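Local coordinates for uric acid degradation bifunctional protein PucL (Bacillus subtilis, PDB 6A4M), which acts as a urate oxidase, probably converting urate to 5-hydroxyisourate with molecular oxygen, as the uricase part of a bifunctional uric acid degradation protein, at residues A[223-227]-A[250-255]; A[155-159]-A[201-207]. Numbering follows the deposited sequence.

Interaction 1 of 2, residues A[223-227]-A[250-255]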
ATOM      1  N   GLN A 223      -1.849   8.260  -3.075  1.00 31.52           N
ATOM      2  CA  GLN A 223      -1.634   8.879  -4.391  1.00 32.00           C
ATOM      3  C   GLN A 223      -1.592   7.848  -5.528  1.00 32.38           C
ATOM      4  O   GLN A 223      -2.158   8.088  -6.599  1.00 32.43           O
ATOM      5  CB  GLN A 223      -0.356   9.723  -4.390  1.00 31.99           C
ATOM      6  CG  GLN A 223      -0.432  10.943  -3.478  1.00 32.44           C
ATOM      7  CD  GLN A 223       0.913  11.623  -3.272  1.00 32.61           C
ATOM      8  OE1 GLN A 223       1.916  10.968  -2.972  1.00 32.11           O
ATOM      9  NE2 GLN A 223       0.939  12.947  -3.426  1.00 32.06           N
ATOM     10  N   VAL A 224      -0.933   6.712  -5.291  1.00 32.36           N
ATOM     11  CA  VAL A 224      -0.897   5.606  -6.264  1.00 32.99           C
ATOM     12  C   VAL A 224      -2.315   5.090  -6.538  1.00 33.51           C
ATOM     13  O   VAL A 224      -2.679   4.818  -7.683  1.00 33.61           O
ATOM     14  CB  VAL A 224      -0.005   4.434  -5.778  1.00 32.96           C
ATOM     15  CG1 VAL A 224      -0.139   3.214  -6.691  1.00 33.12           C
ATOM     16  CG2 VAL A 224       1.456   4.863  -5.694  1.00 33.05           C
ATOM     17  N   ARG A 225      -3.091   4.957  -5.468  1.00 34.29           N
ATOM     18  CA  ARG A 225      -4.486   4.524  -5.529  1.00 34.82           C
ATOM     19  C   ARG A 225      -5.354   5.465  -6.368  1.00 35.32           C
ATOM     20  O   ARG A 225      -6.100   5.012  -7.235  1.00 36.13           O
ATOM     21  CB  ARG A 225      -5.031   4.413  -4.101  1.00 34.74           C
ATOM     22  CG  ARG A 225      -6.456   3.897  -3.959  1.00 35.09           C
ATOM     23  CD  ARG A 225      -7.483   5.011  -3.814  1.00 35.28           C
ATOM     24  NE  ARG A 225      -7.093   6.021  -2.829  1.00 35.48           N
ATOM     25  CZ  ARG A 225      -7.219   5.911  -1.505  1.00 35.31           C
ATOM     26  NH1 ARG A 225      -7.737   4.819  -0.942  1.00 35.53           N
ATOM     27  NH2 ARG A 225      -6.817   6.917  -0.728  1.00 35.07           N
ATOM     28  N   ASP A 226      -5.253   6.768  -6.109  1.00 35.77           N
ATOM     29  CA  ASP A 226      -6.035   7.768  -6.849  1.00 36.07           C
ATOM     30  C   ASP A 226      -5.577   7.889  -8.304  1.00 36.87           C
ATOM     31  O   ASP A 226      -6.404   8.038  -9.204  1.00 36.97           O
ATOM     32  CB  ASP A 226      -5.972   9.137  -6.165  1.00 35.87           C
ATOM     33  CG  ASP A 226      -6.649   9.154  -4.800  1.00 35.80           C
ATOM     34  OD1 ASP A 226      -7.492   8.276  -4.509  1.00 35.75           O
ATOM     35  OD2 ASP A 226      -6.339  10.067  -4.009  1.00 36.01           O
ATOM     36  N   LEU A 227      -4.265   7.830  -8.531  1.00 38.10           N
ATOM     37  CA  LEU A 227      -3.716   7.736  -9.892  1.00 39.54           C
ATOM     38  C   LEU A 227      -4.340   6.587 -10.682  1.00 39.41           C
ATOM     39  O   LEU A 227      -4.724   6.760 -11.840  1.00 38.96           O
ATOM     40  CB  LEU A 227      -2.189   7.555  -9.869  1.00 40.78           C
ATOM     41  CG  LEU A 227      -1.352   8.821 -10.044  1.00 41.98           C
ATOM     42  CD1 LEU A 227       0.098   8.564  -9.654  1.00 42.79           C
ATOM     43  CD2 LEU A 227      -1.440   9.319 -11.481  1.00 42.75           C
ATOM     44  N   ARG A 250       2.098   6.141 -15.875  1.00 42.79           N
ATOM     45  CA  ARG A 250       1.655   7.372 -15.218  1.00 43.85           C
ATOM     46  C   ARG A 250       2.260   7.535 -13.821  1.00 42.92           C
ATOM     47  O   ARG A 250       2.634   8.644 -13.439  1.00 42.19           O
ATOM     48  CB  ARG A 250       0.126   7.425 -15.139  1.00 45.22           C
ATOM     49  CG  ARG A 250      -0.428   8.779 -14.707  1.00 47.07           C
ATOM     50  CD  ARG A 250      -0.387   9.824 -15.811  1.00 48.52           C
ATOM     51  NE  ARG A 250      -1.700   9.973 -16.446  1.00 50.69           N
ATOM     52  CZ  ARG A 250      -2.121   9.343 -17.547  1.00 51.14           C
ATOM     53  NH1 ARG A 250      -1.346   8.486 -18.222  1.00 51.06           N
ATOM     54  NH2 ARG A 250      -3.350   9.581 -17.988  1.00 51.36           N
ATOM     55  N   ILE A 251       2.344   6.440 -13.063  1.00 42.69           N
ATOM     56  CA  ILE A 251       2.990   6.449 -11.741  1.00 42.52           C
ATOM     57  C   ILE A 251       4.483   6.790 -11.865  1.00 42.30           C
ATOM     58  O   ILE A 251       5.002   7.589 -11.086  1.00 41.29           O
ATOM     59  CB  ILE A 251       2.790   5.102 -10.992  1.00 42.27           C
ATOM     60  CG1 ILE A 251       1.320   4.938 -10.580  1.00 41.95           C
ATOM     61  CG2 ILE A 251       3.682   5.006  -9.752  1.00 42.09           C
ATOM     62  CD1 ILE A 251       0.911   3.506 -10.303  1.00 41.65           C
ATOM     63  N   LEU A 252       5.159   6.182 -12.839  1.00 42.56           N
ATOM     64  CA  LEU A 252       6.575   6.466 -13.096  1.00 43.12           C
ATOM     65  C   LEU A 252       6.806   7.908 -13.547  1.00 43.44           C
ATOM     66  O   LEU A 252       7.782   8.534 -13.133  1.00 43.73           O
ATOM     67  CB  LEU A 252       7.150   5.500 -14.134  1.00 42.83           C
ATOM     68  CG  LEU A 252       7.282   4.043 -13.687  1.00 43.27           C
ATOM     69  CD1 LEU A 252       7.631   3.165 -14.874  1.00 43.65           C
ATOM     70  CD2 LEU A 252       8.322   3.877 -12.586  1.00 43.82           C
ATOM     71  N   ALA A 253       5.912   8.422 -14.389  1.00 44.03           N
ATOM     72  CA  ALA A 253       5.967   9.820 -14.831  1.00 45.44           C
ATOM     73  C   ALA A 253       5.808  10.787 -13.656  1.00 46.24           C
ATOM     74  O   ALA A 253       6.570  11.750 -13.525  1.00 46.83           O
ATOM     75  CB  ALA A 253       4.895  10.091 -15.880  1.00 45.22           C
ATOM     76  N   ARG A 254       4.829  10.506 -12.801  1.00 46.58           N
ATOM     77  CA  ARG A 254       4.522  11.365 -11.656  1.00 46.85           C
ATOM     78  C   ARG A 254       5.535  11.219 -10.507  1.00 44.99           C
ATOM     79  O   ARG A 254       5.677  12.134  -9.693  1.00 43.18           O
ATOM     80  CB  ARG A 254       3.102  11.074 -11.157  1.00 49.01           C
ATOM     81  CG  ARG A 254       2.430  12.224 -10.424  1.00 52.13           C
ATOM     82  CD  ARG A 254       2.125  13.442 -11.296  1.00 54.10           C
ATOM     83  NE  ARG A 254       1.414  13.130 -12.539  1.00 55.71           N
ATOM     84  CZ  ARG A 254       0.948  14.043 -13.396  1.00 58.21           C
ATOM     85  NH1 ARG A 254       1.076  15.351 -13.156  1.00 58.46           N
ATOM     86  NH2 ARG A 254       0.326  13.643 -14.504  1.00 58.59           N
ATOM     87  N   PHE A 255       6.228  10.077 -10.443  1.00 43.91           N
ATOM     88  CA  PHE A 255       7.223   9.807  -9.400  1.00 43.32           C
ATOM     89  C   PHE A 255       8.540   9.307 -10.012  1.00 43.42           C
ATOM     90  O   PHE A 255       8.737   8.098 -10.140  1.00 43.15           O
ATOM     91  CB  PHE A 255       6.685   8.782  -8.390  1.00 42.05           C
ATOM     92  CG  PHE A 255       5.476   9.253  -7.633  1.00 40.81           C
ATOM     93  CD1 PHE A 255       5.599  10.214  -6.636  1.00 40.62           C
ATOM     94  CD2 PHE A 255       4.213   8.733  -7.910  1.00 40.17           C
ATOM     95  CE1 PHE A 255       4.484  10.657  -5.933  1.00 40.60           C
ATOM     96  CE2 PHE A 255       3.096   9.170  -7.210  1.00 40.11           C
ATOM     97  CZ  PHE A 255       3.231  10.133  -6.219  1.00 40.38           C
TER
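Leu227 is the bump to look at first. It leaves helix 223-227 toward the other helix and sits in a hollow formed by four residues of 250-255. Its CD2 lies 3.4 Å from Arg250 CG, while its CD1 reaches Ile251 CG1 (3.9 Å), Arg254 CB (4.2 Å) and Phe255 CE2 (3.9 Å). One turn back, Val224 lies alongside Ile251, its CG1 3.8 Å from Ile251 CD1; Ile251 thus touches both, with CD1 on Val224 and CG1 on Leu227. Phe255, the first residue to leave helical geometry, still bonds through its N to Ile251 O (2.8 Å). Its CA-to-CB bond points toward 223-227, and the ring arrives with CZ 3.6 Å from Gln223 OE1. The axes approach to 10.7 Å at 131°, an oblique, roughly antiparallel crossing. On the sheet side, Val224 packs on Ile200 and Trp202 and Ile251 on Leu258 and Val261: this is the helix pair of a T-fold (tunnelling fold) module. Gln223 NE2 bonds to the Lys22 carbonyl, Arg250 pairs with Glu234 and Arg254 with Glu26. The segments therefore meet by mainly apolar packing, arginine stems included, plus the Gln223 amide oxygen against the Phe255 ring.

Interaction 2 of 2, residues A[155-159]-A[201-207]; sequences ITEQY and SWQYENT
Two neighbouring strands splay apart here: segments 155-159 and 201-204 run at 124°, far from the 180° of a straight antiparallel pair, though their axes come within 5.9 Å. Both are extended at the closest point (Tyr159 -151/156, Trp202 -153/144), where Tyr159 lies opposite Gln203, CA atoms 4.8 Å apart. There Tyr159 CA makes a CH···O contact to Trp202 O (3.5 Å), and Gln158 O lies 3.5 Å from Gln203 CG; the CA-to-CB bond of Trp202 points away from 155-159. Just beyond, a backbone hydrogen bond between Trp202 and Ser160 joins the strands. Segment 155-159 diverges through a classic beta bulge, Thr156 (psi -38°) and Glu157 both facing Lys145. Build Tyr159 with chi1 p, its CD1 4.0 Å from Ser201 OG. After Tyr204 (chi1 m, hydroxyl hydrogen-bonded to Val219 N) the chain turns at Glu205 (-64/-48) and brings Thr207 back, its OG1 4.2 Å from Ile155 CG2. Gln158, chi1 t, ends close to Thr207 and to the Tyr204 ring. Bulge and splay belong to the curled antiparallel T-fold sheet, strand 153-169 lying between 139-148 and 194-204. Where the strands part, packing of Gln158, Thr207 and the Gln203 stem occupies the opening.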
ATOM      1  N   ILE A 155      20.434  -3.704   2.241  1.00 51.81           N
ATOM      2  CA  ILE A 155      19.031  -3.959   1.914  1.00 50.35           C
ATOM      3  C   ILE A 155      18.976  -4.797   0.634  1.00 49.83           C
ATOM      4  O   ILE A 155      19.390  -4.333  -0.428  1.00 48.78           O
ATOM      5  CB  ILE A 155      18.243  -2.640   1.710  1.00 50.28           C
ATOM      6  CG1 ILE A 155      18.359  -1.723   2.940  1.00 49.91           C
ATOM      7  CG2 ILE A 155      16.781  -2.924   1.369  1.00 50.90           C
ATOM      8  CD1 ILE A 155      17.900  -2.338   4.246  1.00 50.37           C
ATOM      9  N   THR A 156      18.448  -6.017   0.741  1.00 50.41           N
ATOM     10  CA  THR A 156      18.400  -6.965  -0.396  1.00 50.85           C
ATOM     11  C   THR A 156      17.109  -6.805  -1.209  1.00 50.46           C
ATOM     12  O   THR A 156      17.126  -6.932  -2.439  1.00 50.55           O
ATOM     13  CB  THR A 156      18.637  -8.467  -0.006  1.00 52.43           C
ATOM     14  OG1 THR A 156      17.755  -9.317  -0.755  1.00 54.67           O
ATOM     15  CG2 THR A 156      18.429  -8.769   1.477  1.00 53.37           C
ATOM     16  N   GLU A 157      15.998  -6.545  -0.518  1.00 48.78           N
ATOM     17  CA  GLU A 157      14.721  -6.260  -1.163  1.00 46.89           C
ATOM     18  C   GLU A 157      13.966  -5.192  -0.380  1.00 44.21           C
ATOM     19  O   GLU A 157      14.037  -5.142   0.851  1.00 43.21           O
ATOM     20  CB  GLU A 157      13.875  -7.531  -1.262  1.00 49.05           C
ATOM     21  CG  GLU A 157      12.599  -7.368  -2.083  1.00 51.52           C
ATOM     22  CD  GLU A 157      11.840  -8.669  -2.284  1.00 53.93           C
ATOM     23  OE1 GLU A 157      11.924  -9.565  -1.411  1.00 54.63           O
ATOM     24  OE2 GLU A 157      11.145  -8.790  -3.320  1.00 55.05           O
ATOM     25  N   GLN A 158      13.252  -4.339  -1.109  1.00 41.78           N
ATOM     26  CA  GLN A 158      12.360  -3.356  -0.507  1.00 40.03           C
ATOM     27  C   GLN A 158      11.307  -2.913  -1.514  1.00 38.06           C
ATOM     28  O   GLN A 158      11.644  -2.453  -2.604  1.00 38.39           O
ATOM     29  CB  GLN A 158      13.136  -2.128  -0.025  1.00 40.55           C
ATOM     30  CG  GLN A 158      12.274  -1.143   0.763  1.00 41.18           C
ATOM     31  CD  GLN A 158      12.750   0.292   0.674  1.00 41.39           C
ATOM     32  OE1 GLN A 158      13.026   0.920   1.692  1.00 43.36           O
ATOM     33  NE2 GLN A 158      12.851   0.817  -0.544  1.00 41.10           N
ATOM     34  N   TYR A 159      10.039  -3.051  -1.141  1.00 35.68           N
ATOM     35  CA  TYR A 159       8.945  -2.466  -1.909  1.00 34.11           C
ATOM     36  C   TYR A 159       7.767  -2.142  -1.013  1.00 33.18           C
ATOM     37  O   TYR A 159       7.613  -2.720   0.063  1.00 32.47           O
ATOM     38  CB  TYR A 159       8.509  -3.389  -3.052  1.00 33.48           C
ATOM     39  CG  TYR A 159       7.961  -4.735  -2.630  1.00 33.23           C
ATOM     40  CD1 TYR A 159       6.591  -4.918  -2.408  1.00 33.52           C
ATOM     41  CD2 TYR A 159       8.800  -5.836  -2.483  1.00 32.97           C
ATOM     42  CE1 TYR A 159       6.082  -6.155  -2.033  1.00 33.18           C
ATOM     43  CE2 TYR A 159       8.302  -7.078  -2.110  1.00 32.78           C
ATOM     44  CZ  TYR A 159       6.944  -7.236  -1.887  1.00 32.91           C
ATOM     45  OH  TYR A 159       6.451  -8.465  -1.515  1.00 32.36           O
ATOM     46  N   SER A 201       2.574  -2.567  -6.710  1.00 31.93           N
ATOM     47  CA  SER A 201       3.821  -2.429  -5.954  1.00 32.60           C
ATOM     48  C   SER A 201       4.726  -1.401  -6.612  1.00 32.86           C
ATOM     49  O   SER A 201       4.553  -1.087  -7.784  1.00 32.56           O
ATOM     50  CB  SER A 201       4.577  -3.760  -5.912  1.00 32.71           C
ATOM     51  OG  SER A 201       3.825  -4.763  -5.261  1.00 34.24           O
ATOM     52  N   TRP A 202       5.696  -0.896  -5.854  1.00 33.21           N
ATOM     53  CA  TRP A 202       6.715   0.008  -6.392  1.00 34.07           C
ATOM     54  C   TRP A 202       8.028  -0.065  -5.606  1.00 35.18           C
ATOM     55  O   TRP A 202       8.029  -0.236  -4.381  1.00 34.55           O
ATOM     56  CB  TRP A 202       6.197   1.451  -6.438  1.00 33.62           C
ATOM     57  CG  TRP A 202       5.736   1.991  -5.123  1.00 33.56           C
ATOM     58  CD1 TRP A 202       6.487   2.672  -4.206  1.00 33.98           C
ATOM     59  CD2 TRP A 202       4.415   1.908  -4.574  1.00 33.87           C
ATOM     60  NE1 TRP A 202       5.718   3.015  -3.119  1.00 33.87           N
ATOM     61  CE2 TRP A 202       4.442   2.559  -3.317  1.00 33.77           C
ATOM     62  CE3 TRP A 202       3.210   1.344  -5.018  1.00 33.63           C
ATOM     63  CZ2 TRP A 202       3.309   2.664  -2.502  1.00 33.83           C
ATOM     64  CZ3 TRP A 202       2.081   1.449  -4.206  1.00 33.43           C
ATOM     65  CH2 TRP A 202       2.142   2.105  -2.962  1.00 33.75           C
ATOM     66  N   GLN A 203       9.138   0.058  -6.332  1.00 36.40           N
ATOM     67  CA  GLN A 203      10.477   0.057  -5.751  1.00 37.98           C
ATOM     68  C   GLN A 203      11.134   1.407  -6.006  1.00 38.25           C
ATOM     69  O   GLN A 203      11.044   1.949  -7.111  1.00 39.09           O
ATOM     70  CB  GLN A 203      11.324  -1.064  -6.358  1.00 38.43           C
ATOM     71  CG  GLN A 203      10.844  -2.457  -5.988  1.00 39.43           C
ATOM     72  CD  GLN A 203      11.732  -3.554  -6.546  1.00 40.15           C
ATOM     73  OE1 GLN A 203      11.928  -3.651  -7.755  1.00 40.83           O
ATOM     74  NE2 GLN A 203      12.267  -4.393  -5.665  1.00 40.49           N
ATOM     75  N   TYR A 204      11.786   1.943  -4.977  1.00 38.66           N
ATOM     76  CA  TYR A 204      12.497   3.215  -5.080  1.00 38.73           C
ATOM     77  C   TYR A 204      13.901   2.986  -5.635  1.00 40.07           C
ATOM     78  O   TYR A 204      14.531   1.971  -5.340  1.00 38.52           O
ATOM     79  CB  TYR A 204      12.626   3.880  -3.712  1.00 37.79           C
ATOM     80  CG  TYR A 204      11.338   4.375  -3.101  1.00 37.15           C
ATOM     81  CD1 TYR A 204      10.479   3.506  -2.426  1.00 37.32           C
ATOM     82  CD2 TYR A 204      10.992   5.724  -3.160  1.00 36.95           C
ATOM     83  CE1 TYR A 204       9.305   3.966  -1.843  1.00 37.23           C
ATOM     84  CE2 TYR A 204       9.822   6.192  -2.581  1.00 36.90           C
ATOM     85  CZ  TYR A 204       8.982   5.311  -1.926  1.00 37.03           C
ATOM     86  OH  TYR A 204       7.826   5.777  -1.347  1.00 37.35           O
ATOM     87  N   GLU A 205      14.380   3.939  -6.431  1.00 43.46           N
ATOM     88  CA  GLU A 205      15.784   3.971  -6.851  1.00 45.99           C
ATOM     89  C   GLU A 205      16.664   4.179  -5.617  1.00 45.74           C
ATOM     90  O   GLU A 205      17.642   3.462  -5.411  1.00 44.62           O
ATOM     91  CB  GLU A 205      16.025   5.098  -7.865  1.00 47.76           C
ATOM     92  CG  GLU A 205      17.360   5.014  -8.603  1.00 49.05           C
ATOM     93  CD  GLU A 205      17.778   6.328  -9.250  1.00 50.50           C
ATOM     94  OE1 GLU A 205      16.914   7.199  -9.494  1.00 51.49           O
ATOM     95  OE2 GLU A 205      18.987   6.492  -9.517  1.00 52.55           O
ATOM     96  N   ASN A 206      16.285   5.160  -4.803  1.00 47.28           N
ATOM     97  CA  ASN A 206      16.972   5.481  -3.554  1.00 48.94           C
ATOM     98  C   ASN A 206      16.131   4.994  -2.377  1.00 48.58           C
ATOM     99  O   ASN A 206      15.042   5.506  -2.123  1.00 48.18           O
ATOM    100  CB  ASN A 206      17.225   6.990  -3.477  1.00 50.04           C
ATOM    101  CG  ASN A 206      18.317   7.447  -4.435  1.00 51.87           C
ATOM    102  OD1 ASN A 206      19.322   6.757  -4.631  1.00 53.06           O
ATOM    103  ND2 ASN A 206      18.125   8.615  -5.039  1.00 53.23           N
ATOM    104  N   THR A 207      16.658   4.010  -1.655  1.00 48.85           N
ATOM    105  CA  THR A 207      15.891   3.275  -0.645  1.00 50.40           C
ATOM    106  C   THR A 207      15.500   4.138   0.581  1.00 50.15           C
ATOM    107  O   THR A 207      14.501   3.857   1.248  1.00 49.54           O
ATOM    108  CB  THR A 207      16.640   1.971  -0.246  1.00 51.45           C
ATOM    109  OG1 THR A 207      15.699   0.954   0.110  1.00 53.19           O
ATOM    110  CG2 THR A 207      17.631   2.189   0.900  1.00 51.58           C
TER

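Along the chain, interaction 2 closes before interaction 1 opens: strand 153-169, then strand 194-204, then helices 221-233 and 240-254, before strands 258-267 and 293-300 complete the module. This is the beta-beta-alpha-alpha-beta-beta order of a T-fold, the second such unit in the chain, as expected for a uricase. The centres lie 16 Å apart, yet the two contacts touch, Val224 CG1 of interaction 1 meeting Trp202 CZ3 of interaction 2 at 3.8 Å. Trp202 points away from strand 155-159, so one strand serves both a sheet neighbour and the helical layer. Trp202 thus ties together sheet and helices of one T-fold unit, the unit from which uricases build their barrels.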